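PDB 1E9R: conjugal transfer protein TRWB from Escherichia coli, which probably couples relaxosome-bound DNA to the secretion channel during bacterial conjugation and, as a hexameric P-loop ATPase resembling ring helicases, drives its transfer. Local coordinates for residues S67-E72 and S339-G344; D126-A131 and Y149-L154; L105-Q110 and P253-L258. All blocks are in the same frame, centred on the assembly; numbering follows the deposited sequence.

Interaction 1. Residues S67-E72 and S339-G344; sequences SVLLRE and SLVVLG. With SO4 (sulfate ion), chain I.
Leu69, on the first turns of helix 66-79, meets Val341 on strand 339-342 in a buried, wholly apolar contact. The two side chains reach for each other tip to tip, Leu69 CD1 resting 3.6 Å from Val341 CG1. Leu69 is extended toward the strand: it holds CG opposite its backbone N (chi1 -168°) and carries CD1 on in nearly the same line (chi2 161°), which bridges a CA to CA separation of 9.5 Å between Leu69 and Val341. Val341 answers with the methyl that lies trans to its own backbone N. Leu343, two residues after Val341, adds a looser third member. Its CD1 lies 4.4 Å from Leu69 CD1, so a single methyl of Leu69 serves both partners, and Leu343 also touches Thr64 in the loop that leads into the helix.

The contact spans a sheet and one of the helices lying on it. Strand 339-342 runs parallel to strand 56-59, Val341 sharing backbone hydrogen bonds with Leu57 and Asn59, and Leu69 also packs on Val58. Leu69 thus lies against two neighbouring strands at once, which seats the helix on the sheet close to its N-terminal end.

At that end Ser67 N donates to O2 of a sulfate ion at 2.9 Å, a nearly straight bond with an angle of 171° at the hydrogen. The backbone N atoms of Gly63 and Gly65 and the NZ of Lys66 also grip the ion, whose charge is probably steadied by the helix dipole. Strand 56-59, the anion-binding loop and helix 66-79 fit the Walker A P-loop of the RecA-like NTPase fold, with sulfate where a nucleotide phosphate would be expected.

Interaction 2. Residues D126-A131 and Y149-L154; sequences DWQRYA and YGRLLL
Ala131 and Arg151 bring together two consecutive helices of the all-helical part of the protein, 126-134 and 141-163. The axes of segments 126-131 and 149-154 approach to 9.6 Å and run at 134° to each other, about midway between perpendicular and antiparallel. The methyl of Ala131 packs against both partners on the second helix: its CB has Arg151 CB on one flank and Leu154 CD2 on another, each 4.1 Å away.

Arg151 is the long member. Its CG is set trans to its carbonyl carbon (chi1 -55°), and from CG to NE the chain is extended, passing alongside the C-terminal turn of helix 126-134. Its CD lies 3.8 Å from Ala131 O, and that oxygen stands at the edge of the guanidinium group, in its plane. The polar end is held by partners outside the two segments: NE donates to Val135 O, and NH1 forms a salt bridge with Glu144. Bonds at both NE and NH1 would probably restrain the rotation of the guanidinium. With an alanine in its place, Glu144, Val135 O and the bridging water on NH1 are likely to lose this partner, and a gap to open beside Ala131.

Gln128 crosses the arginine obliquely. Bent at chi2, it swings its amide back over the arginine's base, with OE1 3.9 Å from Arg151 CB and the amide plane turned 70° from the guanidinium. OE1 accepts from Arg155 NE, one turn further along the second helix, so the glutamine engages that helix directly through OE1 and only through a water at NE2. Gln128 NE2 donates to this water at 3.2 Å, and the same water accepts from Arg151 NH1 at 2.7 Å, joining the two side chains indirectly.

Interaction 3. Residues L105-Q110 and P253-L258; sequences LNPYDQ and PALRPL
Pro107 fits between Leu255 and Leu258, a turn pressed against a helix at the edge of the mixed sheet of the nucleotide-binding fold. The turn follows strand 103-105, the outermost strand at this end of the sheet, while helix 252-269 follows the adjoining strand 243-247. The contact therefore closes one corner of the alpha/beta domain.

The pyrrolidine ring forms the bump. Its CG enters the hollow between two leucines one turn apart on the helix, 3.6 Å from Leu255 CD2 and 4.1 Å from Leu258 CD1. The two leucines receive it differently: Leu255 and the proline slide past each other in opposite directions, whereas Leu258 points its CD1 methyl at the CG-CD side of the ring, its CD1 also 4.1 Å from Pro107 CD. With CG trans to its carbonyl carbon (chi1 -74°), Leu255 presents CD2 to two neighbours at once. The second is Tyr108, whose CE1 lies 4.3 Å from Leu255 CD2, the methyl sitting at the edge of the ring close to its plane and not over a face. Met224 and Trp262 also touch Pro107, so the proline is walled in by more than the two leucines.

Two bonds within the turn hold the proline in place. Residues Asn106 to Asp109 form a type I beta turn with the proline at its second position, closed by Asp109 N donating to Asn106 O at 3.1 Å. The far end of the tyrosine is tied down separately, its OH bonding to Glu220 of helix 219-223, which also touches both leucines. Superimposed on the beta turn is an Asx turn, in which Tyr108 N donates to Asn106 OD1 at 3.0 Å, tilted 30° from the plane of the side-chain carbonyl.

All three contacts are buried, but in different layers. Interaction 1 lies nearest the chain's centre, where a helix meets the middle of the mixed sheet, and interaction 3 lies at one end of that sheet, by strand 103-105; both are purely hydrophobic across the interface. Interaction 2, whose centre is about 22 Å from that of the chain, joins helix to helix in the all-helical part and adds a water bridge and charged groups with partners beyond it. Interaction 2 is nested within the loop closed by interaction 3, itself within that of interaction 1. Nearest atoms of interactions 2 and 3 are about 9 Å apart, against about 23 Å for interactions 1 and 2.

Interaction 1. Residues S67-E72 and S339-G344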
# COMPACT_ATOMS: atom_id res chain seq x y z
N SER B 67 -18.10 28.04 12.11
CA SER B 67 -18.98 29.02 11.47
C SER B 67 -19.00 30.32 12.26
O SER B 67 -19.02 31.40 11.67
CB SER B 67 -20.40 28.46 11.35
OG SER B 67 -20.97 28.22 12.63
N VAL B 68 -19.00 30.21 13.59
CA VAL B 68 -19.00 31.40 14.42
C VAL B 68 -17.74 32.20 14.13
O VAL B 68 -17.81 33.41 13.92
CB VAL B 68 -19.02 31.06 15.93
CG1 VAL B 68 -18.82 32.32 16.75
CG2 VAL B 68 -20.33 30.40 16.30
N LEU B 69 -16.60 31.51 14.09
CA LEU B 69 -15.32 32.16 13.82
C LEU B 69 -15.27 32.79 12.45
O LEU B 69 -14.82 33.93 12.30
CB LEU B 69 -14.17 31.16 13.97
CG LEU B 69 -12.75 31.75 14.01
CD1 LEU B 69 -11.81 30.73 14.61
CD2 LEU B 69 -12.29 32.16 12.63
N LEU B 70 -15.73 32.06 11.43
CA LEU B 70 -15.74 32.60 10.07
C LEU B 70 -16.68 33.80 9.97
O LEU B 70 -16.38 34.76 9.26
CB LEU B 70 -16.18 31.55 9.06
CG LEU B 70 -15.05 30.77 8.39
CD1 LEU B 70 -14.39 29.86 9.41
CD2 LEU B 70 -15.62 29.96 7.22
N ARG B 71 -17.81 33.73 10.68
CA ARG B 71 -18.79 34.82 10.67
C ARG B 71 -18.14 36.09 11.23
O ARG B 71 -18.25 37.18 10.65
CB ARG B 71 -20.01 34.43 11.52
CG ARG B 71 -21.29 35.16 11.12
CD ARG B 71 -22.49 34.67 11.91
NE ARG B 71 -22.71 33.24 11.73
CZ ARG B 71 -22.84 32.37 12.73
NH1 ARG B 71 -22.77 32.79 13.98
NH2 ARG B 71 -23.04 31.07 12.48
N GLU B 72 -17.45 35.94 12.36
CA GLU B 72 -16.76 37.06 12.99
C GLU B 72 -15.71 37.68 12.06
O GLU B 72 -15.62 38.90 11.94
CB GLU B 72 -16.09 36.59 14.27
CG GLU B 72 -15.02 37.55 14.76
CD GLU B 72 -14.41 37.13 16.08
OE1 GLU B 72 -14.98 36.26 16.78
OE2 GLU B 72 -13.35 37.71 16.41
N SER B 339 -1.63 30.42 8.47
CA SER B 339 -2.14 30.65 9.82
C SER B 339 -3.14 29.53 10.12
O SER B 339 -3.89 29.10 9.24
CB SER B 339 -2.83 32.01 9.94
OG SER B 339 -1.89 33.08 9.97
N LEU B 340 -3.15 29.08 11.37
CA LEU B 340 -4.03 27.98 11.77
C LEU B 340 -4.85 28.23 13.04
O LEU B 340 -4.41 28.93 13.95
CB LEU B 340 -3.17 26.72 11.97
CG LEU B 340 -3.76 25.53 12.74
CD1 LEU B 340 -4.77 24.80 11.88
CD2 LEU B 340 -2.64 24.58 13.14
N VAL B 341 -6.04 27.65 13.08
CA VAL B 341 -6.90 27.73 14.25
C VAL B 341 -7.36 26.30 14.52
O VAL B 341 -7.86 25.62 13.62
CB VAL B 341 -8.14 28.62 14.03
CG1 VAL B 341 -8.98 28.64 15.30
CG2 VAL B 341 -7.72 30.04 13.67
N VAL B 342 -7.18 25.85 15.75
CA VAL B 342 -7.57 24.51 16.16
C VAL B 342 -8.72 24.61 17.15
O VAL B 342 -8.55 25.13 18.24
CB VAL B 342 -6.38 23.78 16.84
CG1 VAL B 342 -6.84 22.45 17.41
CG2 VAL B 342 -5.26 23.57 15.83
N LEU B 343 -9.90 24.12 16.75
CA LEU B 343 -11.08 24.14 17.62
C LEU B 343 -11.25 22.78 18.28
O LEU B 343 -12.24 22.52 18.97
CB LEU B 343 -12.34 24.47 16.81
CG LEU B 343 -12.58 25.95 16.53
CD1 LEU B 343 -11.33 26.58 15.98
CD2 LEU B 343 -13.71 26.10 15.54
N GLY B 344 -10.26 21.92 18.05
CA GLY B 344 -10.28 20.59 18.63
C GLY B 344 -11.19 19.54 18.03
O GLY B 344 -12.36 19.80 17.72
S SO4 I . -19.18 24.29 13.63
O1 SO4 I . -19.52 24.52 15.04
O2 SO4 I . -19.28 25.57 12.91
O3 SO4 I . -17.82 23.74 13.52
O4 SO4 I . -20.15 23.33 13.06

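Interaction 2. Residues D126-A131 and Y149-L154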
# COMPACT_ATOMS: atom_id res chain seq x y z
N ASP B 126 -9.14 30.34 -22.50
CA ASP B 126 -10.10 30.29 -21.41
C ASP B 126 -11.01 29.08 -21.48
O ASP B 126 -11.66 28.74 -20.49
CB ASP B 126 -10.97 31.55 -21.37
CG ASP B 126 -10.20 32.76 -20.94
OD1 ASP B 126 -9.24 32.60 -20.17
OD2 ASP B 126 -10.57 33.87 -21.36
N TRP B 127 -11.08 28.44 -22.64
CA TRP B 127 -11.94 27.27 -22.76
C TRP B 127 -11.45 26.13 -21.87
O TRP B 127 -12.25 25.55 -21.13
CB TRP B 127 -12.03 26.80 -24.21
CG TRP B 127 -12.79 27.75 -25.10
CD1 TRP B 127 -12.28 28.55 -26.07
CD2 TRP B 127 -14.20 27.99 -25.08
NE1 TRP B 127 -13.28 29.29 -26.66
CE2 TRP B 127 -14.47 28.96 -26.07
CE3 TRP B 127 -15.27 27.49 -24.32
CZ2 TRP B 127 -15.76 29.44 -26.32
CZ3 TRP B 127 -16.55 27.97 -24.57
CH2 TRP B 127 -16.78 28.94 -25.56
N GLN B 128 -10.16 25.82 -21.93
CA GLN B 128 -9.62 24.76 -21.09
C GLN B 128 -9.60 25.22 -19.63
O GLN B 128 -9.88 24.47 -18.69
CB GLN B 128 -8.21 24.36 -21.53
CG GLN B 128 -7.49 23.42 -20.54
CD GLN B 128 -8.28 22.13 -20.16
OE1 GLN B 128 -9.44 21.92 -20.56
NE2 GLN B 128 -7.64 21.26 -19.36
N ARG B 129 -9.27 26.48 -19.46
CA ARG B 129 -9.19 27.11 -18.17
C ARG B 129 -10.48 26.91 -17.36
O ARG B 129 -10.44 26.53 -16.19
CB ARG B 129 -8.92 28.59 -18.39
CG ARG B 129 -8.48 29.34 -17.19
CD ARG B 129 -8.11 30.75 -17.59
NE ARG B 129 -7.90 31.57 -16.41
CZ ARG B 129 -7.92 32.90 -16.40
NH1 ARG B 129 -8.15 33.57 -17.52
NH2 ARG B 129 -7.72 33.55 -15.26
N TYR B 130 -11.63 27.16 -17.98
CA TYR B 130 -12.89 27.02 -17.26
C TYR B 130 -13.53 25.64 -17.41
O TYR B 130 -14.49 25.32 -16.72
CB TYR B 130 -13.87 28.14 -17.66
CG TYR B 130 -13.34 29.50 -17.23
CD1 TYR B 130 -13.32 29.86 -15.89
CD2 TYR B 130 -12.75 30.37 -18.15
CE1 TYR B 130 -12.70 31.04 -15.46
CE2 TYR B 130 -12.14 31.56 -17.73
CZ TYR B 130 -12.11 31.88 -16.39
OH TYR B 130 -11.48 33.03 -15.96
N ALA B 131 -12.99 24.83 -18.31
CA ALA B 131 -13.48 23.46 -18.46
C ALA B 131 -13.00 22.75 -17.18
O ALA B 131 -13.68 21.88 -16.63
CB ALA B 131 -12.85 22.82 -19.69
N TYR B 149 -11.12 13.42 -20.72
CA TYR B 149 -11.86 13.22 -21.96
C TYR B 149 -13.09 14.11 -21.93
O TYR B 149 -13.50 14.65 -22.96
CB TYR B 149 -12.29 11.75 -22.09
CG TYR B 149 -11.15 10.76 -22.18
CD1 TYR B 149 -10.02 11.04 -22.95
CD2 TYR B 149 -11.19 9.55 -21.50
CE1 TYR B 149 -8.97 10.14 -23.05
CE2 TYR B 149 -10.14 8.63 -21.59
CZ TYR B 149 -9.03 8.93 -22.37
OH TYR B 149 -7.99 8.04 -22.45
N GLY B 150 -13.67 14.26 -20.74
CA GLY B 150 -14.84 15.11 -20.57
C GLY B 150 -14.57 16.59 -20.87
O GLY B 150 -15.40 17.26 -21.48
N ARG B 151 -13.41 17.09 -20.44
CA ARG B 151 -13.04 18.47 -20.69
C ARG B 151 -12.81 18.66 -22.17
O ARG B 151 -13.13 19.72 -22.72
CB ARG B 151 -11.79 18.85 -19.90
CG ARG B 151 -11.94 18.58 -18.42
CD ARG B 151 -11.02 19.39 -17.52
NE ARG B 151 -11.11 18.89 -16.16
CZ ARG B 151 -10.34 17.92 -15.68
NH1 ARG B 151 -9.42 17.38 -16.46
NH2 ARG B 151 -10.52 17.46 -14.45
N LEU B 152 -12.24 17.64 -22.82
CA LEU B 152 -11.99 17.68 -24.26
C LEU B 152 -13.34 17.80 -24.98
O LEU B 152 -13.52 18.67 -25.82
CB LEU B 152 -11.29 16.41 -24.74
CG LEU B 152 -11.24 16.29 -26.27
CD1 LEU B 152 -10.36 17.39 -26.85
CD2 LEU B 152 -10.72 14.93 -26.67
N LEU B 153 -14.27 16.91 -24.64
CA LEU B 153 -15.59 16.94 -25.25
C LEU B 153 -16.29 18.25 -24.91
O LEU B 153 -16.96 18.85 -25.75
CB LEU B 153 -16.43 15.76 -24.74
CG LEU B 153 -17.88 15.71 -25.24
CD1 LEU B 153 -17.92 15.74 -26.74
CD2 LEU B 153 -18.55 14.45 -24.73
N LEU B 154 -16.12 18.72 -23.67
CA LEU B 154 -16.74 19.96 -23.25
C LEU B 154 -16.21 21.17 -23.98
O LEU B 154 -16.97 21.89 -24.62
CB LEU B 154 -16.58 20.18 -21.76
CG LEU B 154 -17.27 21.45 -21.24
CD1 LEU B 154 -18.79 21.27 -21.29
CD2 LEU B 154 -16.81 21.74 -19.81
O HOH W 1 -8.05 18.16 -18.69

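Interaction 3. Residues L105-Q110 and P253-L258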
# COMPACT_ATOMS: atom_id res chain seq x y z
N LEU B 105 -25.58 33.76 -6.01
CA LEU B 105 -25.49 32.70 -7.00
C LEU B 105 -26.07 31.47 -6.32
O LEU B 105 -25.47 30.90 -5.41
CB LEU B 105 -24.05 32.44 -7.43
CG LEU B 105 -23.53 33.39 -8.50
CD1 LEU B 105 -22.14 32.94 -8.92
CD2 LEU B 105 -24.47 33.41 -9.70
N ASN B 106 -27.26 31.10 -6.76
CA ASN B 106 -27.99 29.97 -6.22
C ASN B 106 -29.06 29.73 -7.27
O ASN B 106 -29.99 30.52 -7.39
CB ASN B 106 -28.65 30.35 -4.90
CG ASN B 106 -29.44 29.21 -4.30
OD1 ASN B 106 -29.95 28.35 -5.01
ND2 ASN B 106 -29.55 29.21 -2.97
N PRO B 107 -28.95 28.63 -8.05
CA PRO B 107 -29.93 28.31 -9.10
C PRO B 107 -31.41 28.31 -8.71
O PRO B 107 -32.27 28.50 -9.57
CB PRO B 107 -29.44 26.95 -9.63
CG PRO B 107 -28.74 26.36 -8.47
CD PRO B 107 -27.98 27.53 -7.90
N TYR B 108 -31.70 28.12 -7.42
CA TYR B 108 -33.08 28.06 -6.95
C TYR B 108 -33.55 29.27 -6.12
O TYR B 108 -34.59 29.21 -5.46
CB TYR B 108 -33.28 26.76 -6.16
CG TYR B 108 -32.93 25.51 -6.96
CD1 TYR B 108 -31.59 25.09 -7.09
CD2 TYR B 108 -33.92 24.75 -7.58
CE1 TYR B 108 -31.26 23.94 -7.83
CE2 TYR B 108 -33.60 23.60 -8.32
CZ TYR B 108 -32.28 23.21 -8.44
OH TYR B 108 -31.98 22.08 -9.17
N ASP B 109 -32.79 30.35 -6.18
CA ASP B 109 -33.16 31.55 -5.45
C ASP B 109 -33.59 32.59 -6.48
O ASP B 109 -32.91 32.80 -7.49
CB ASP B 109 -31.99 32.05 -4.60
CG ASP B 109 -32.39 33.12 -3.61
OD1 ASP B 109 -32.75 34.23 -4.05
OD2 ASP B 109 -32.36 32.86 -2.40
N GLN B 110 -34.72 33.22 -6.20
CA GLN B 110 -35.32 34.24 -7.05
C GLN B 110 -34.33 35.36 -7.37
O GLN B 110 -34.33 35.92 -8.48
CB GLN B 110 -36.53 34.82 -6.32
CG GLN B 110 -37.36 35.83 -7.08
CD GLN B 110 -38.08 35.21 -8.26
OE1 GLN B 110 -37.53 35.10 -9.36
NE2 GLN B 110 -39.31 34.76 -8.02
N PRO B 253 -25.40 17.84 -2.11
CA PRO B 253 -24.81 16.88 -3.04
C PRO B 253 -25.07 17.19 -4.50
O PRO B 253 -24.16 17.13 -5.32
CB PRO B 253 -25.44 15.56 -2.60
CG PRO B 253 -26.73 15.98 -1.96
CD PRO B 253 -26.31 17.17 -1.17
N ALA B 254 -26.31 17.52 -4.83
CA ALA B 254 -26.66 17.83 -6.20
C ALA B 254 -25.94 19.07 -6.72
O ALA B 254 -25.59 19.16 -7.90
CB ALA B 254 -28.17 18.02 -6.32
N LEU B 255 -25.71 20.03 -5.83
CA LEU B 255 -25.06 21.28 -6.20
C LEU B 255 -23.55 21.29 -6.08
O LEU B 255 -22.90 22.22 -6.52
CB LEU B 255 -25.65 22.43 -5.38
CG LEU B 255 -27.06 22.87 -5.79
CD1 LEU B 255 -27.64 23.84 -4.77
CD2 LEU B 255 -27.00 23.51 -7.17
N ARG B 256 -22.99 20.24 -5.48
CA ARG B 256 -21.54 20.14 -5.29
C ARG B 256 -20.71 20.54 -6.52
O ARG B 256 -19.81 21.38 -6.43
CB ARG B 256 -21.19 18.72 -4.84
CG ARG B 256 -19.81 18.57 -4.27
CD ARG B 256 -19.63 17.17 -3.73
NE ARG B 256 -18.36 17.01 -3.03
CZ ARG B 256 -17.36 16.22 -3.43
NH1 ARG B 256 -17.48 15.51 -4.55
NH2 ARG B 256 -16.24 16.14 -2.71
N PRO B 257 -20.99 19.95 -7.69
CA PRO B 257 -20.18 20.35 -8.85
C PRO B 257 -20.33 21.81 -9.32
O PRO B 257 -19.36 22.43 -9.76
CB PRO B 257 -20.57 19.33 -9.93
CG PRO B 257 -21.90 18.85 -9.50
CD PRO B 257 -21.78 18.75 -8.01
N LEU B 258 -21.54 22.37 -9.21
CA LEU B 258 -21.79 23.76 -9.62
C LEU B 258 -21.07 24.72 -8.69
O LEU B 258 -20.37 25.62 -9.15
CB LEU B 258 -23.29 24.09 -9.59
CG LEU B 258 -23.77 25.06 -10.69
CD1 LEU B 258 -25.06 25.74 -10.24
CD2 LEU B 258 -22.71 26.10 -10.99